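Side-chain contact in N-terminal acetyltransferase-like protein (Chaetomium thermophilum, PDB 5NNP), which probably serves as the TPR-repeat auxiliary subunit of an N-terminal acetyltransferase A complex: residues Q485-W488 / F489-D493. Sequence-based numbering, arbitrary orientation.
Sequences QCIW and FLTED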
loop_
_atom_site.group_PDB
_atom_site.type_symbol
_atom_site.label_atom_id
_atom_site.label_comp_id
_atom_site.label_asym_id
_atom_site.label_seq_id
_atom_site.Cartn_x
_atom_site.Cartn_y
_atom_site.Cartn_z
ATOM N N GLN A 485 -1.163 8.700 -10.463
ATOM C CA GLN A 485 -1.057 8.738 -9.006
ATOM C C GLN A 485 0.398 8.769 -8.517
ATOM O O GLN A 485 0.741 8.114 -7.525
ATOM C CB GLN A 485 -1.801 7.537 -8.409
ATOM C CG GLN A 485 -3.259 7.453 -8.897
ATOM C CD GLN A 485 -3.979 6.173 -8.467
ATOM O OE1 GLN A 485 -3.382 5.291 -7.872
ATOM N NE2 GLN A 485 -5.272 6.077 -8.778
ATOM N N CYS A 486 1.244 9.538 -9.204
ATOM C CA CYS A 486 2.668 9.567 -8.875
ATOM C C CYS A 486 2.968 10.511 -7.702
ATOM O O CYS A 486 3.227 11.709 -7.899
ATOM C CB CYS A 486 3.501 9.981 -10.102
ATOM S SG CYS A 486 5.287 9.745 -9.891
ATOM N N ILE A 487 2.963 9.959 -6.489
ATOM C CA ILE A 487 3.093 10.746 -5.265
ATOM C C ILE A 487 4.517 11.289 -5.002
ATOM O O ILE A 487 4.676 12.384 -4.474
ATOM C CB ILE A 487 2.631 9.915 -4.037
ATOM C CG1 ILE A 487 1.129 9.618 -4.144
ATOM C CG2 ILE A 487 2.918 10.650 -2.721
ATOM C CD1 ILE A 487 0.591 8.698 -3.069
ATOM N N TRP A 488 5.550 10.533 -5.352
ATOM C CA TRP A 488 6.905 11.014 -5.107
ATOM C C TRP A 488 7.118 12.305 -5.895
ATOM O O TRP A 488 7.582 13.314 -5.340
ATOM C CB TRP A 488 7.974 9.959 -5.451
ATOM C CG TRP A 488 8.399 9.874 -6.904
ATOM C CD1 TRP A 488 7.984 8.952 -7.827
ATOM C CD2 TRP A 488 9.330 10.734 -7.592
ATOM N NE1 TRP A 488 8.586 9.192 -9.041
ATOM C CE2 TRP A 488 9.413 10.274 -8.925
ATOM C CE3 TRP A 488 10.083 11.852 -7.214
ATOM C CZ2 TRP A 488 10.232 10.885 -9.871
ATOM C CZ3 TRP A 488 10.898 12.459 -8.164
ATOM C CH2 TRP A 488 10.964 11.974 -9.473
ATOM N N PHE A 489 6.732 12.305 -7.164
ATOM C CA PHE A 489 7.001 13.480 -7.969
ATOM C C PHE A 489 6.142 14.650 -7.510
ATOM O O PHE A 489 6.632 15.767 -7.393
ATOM C CB PHE A 489 6.770 13.232 -9.458
ATOM C CG PHE A 489 6.993 14.457 -10.285
ATOM C CD1 PHE A 489 8.279 14.852 -10.621
ATOM C CD2 PHE A 489 5.933 15.246 -10.687
ATOM C CE1 PHE A 489 8.499 15.977 -11.361
ATOM C CE2 PHE A 489 6.158 16.395 -11.434
ATOM C CZ PHE A 489 7.445 16.754 -11.767
ATOM N N LEU A 490 4.860 14.387 -7.260
ATOM C CA LEU A 490 3.943 15.432 -6.810
ATOM C C LEU A 490 4.454 16.082 -5.523
ATOM O O LEU A 490 4.444 17.308 -5.399
ATOM C CB LEU A 490 2.535 14.874 -6.606
ATOM C CG LEU A 490 1.738 14.464 -7.853
ATOM C CD1 LEU A 490 0.399 13.841 -7.466
ATOM C CD2 LEU A 490 1.515 15.627 -8.782
ATOM N N THR A 491 4.927 15.269 -4.581
ATOM C CA THR A 491 5.431 15.807 -3.317
ATOM C C THR A 491 6.694 16.640 -3.539
ATOM O O THR A 491 6.788 17.773 -3.063
ATOM C CB THR A 491 5.733 14.697 -2.298
ATOM O OG1 THR A 491 4.596 13.839 -2.170
ATOM C CG2 THR A 491 6.044 15.294 -0.943
ATOM N N GLU A 492 7.659 16.070 -4.261
ATOM C CA GLU A 492 8.902 16.768 -4.585
ATOM C C GLU A 492 8.649 18.071 -5.338
ATOM O O GLU A 492 9.249 19.102 -5.047
ATOM C CB GLU A 492 9.807 15.859 -5.417
ATOM C CG GLU A 492 10.502 14.781 -4.609
ATOM C CD GLU A 492 11.515 15.350 -3.646
ATOM O OE1 GLU A 492 11.876 14.657 -2.684
ATOM O OE2 GLU A 492 11.974 16.495 -3.855
ATOM N N ASP A 493 7.756 18.018 -6.316
ATOM C CA ASP A 493 7.398 19.198 -7.089
ATOM C C ASP A 493 6.833 20.290 -6.184
ATOM O O ASP A 493 7.122 21.470 -6.368
ATOM C CB ASP A 493 6.386 18.840 -8.175
ATOM C CG ASP A 493 6.211 19.946 -9.200
ATOM O OD1 ASP A 493 7.219 20.563 -9.604
ATOM O OD2 ASP A 493 5.059 20.193 -9.613
#
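With CG of W488 wedged between its own backbone N and carbonyl carbon (chi1 84°) and CG of F489 anti to the backbone N (chi1 178°), the indole lies across the start of the phenylalanine side chain in the first turn of helix 487-499. F489 CB sits over the middle of the six-membered ring of W488, 4.0 Å from its centroid, a CH-pi contact. The two rings then form a T-shaped pair, planes at 87° and centroids 5.7 Å apart, with the edge of F489 turned to the indole face. C486, the N-cap residue, brings SG to 3.8 Å from F489 CB, while E492 CG meets the rim of the indole at W488 CE3, 3.9 Å away. Replacing W488 with an alanine would probably leave F489 CB and ring edge without their aromatic partner and open a gap beside E492.

On another side of the turn, I487 O accepts two bonds, from T491 N and, at 2.7 Å, from T491 OG1, which reaches back one turn; the two donors approach from opposite faces of the carbonyl plane. L490 N bonds to C486 O at 3.2 Å, and E492 N to W488 O.

E492 OE1 forms salt bridges with R558 and R454, of helices 554-572 and 442-454, and the indole also meets, nearly at right angles, the ring of a polar side chain on another protein chain. The carbonyls of C486, I487 and W488 thus find donors one turn on, with the T491 hydroxyl sharing I487 O, while the aromatic pair packs through weakly polar CH-pi and edge-to-face contacts.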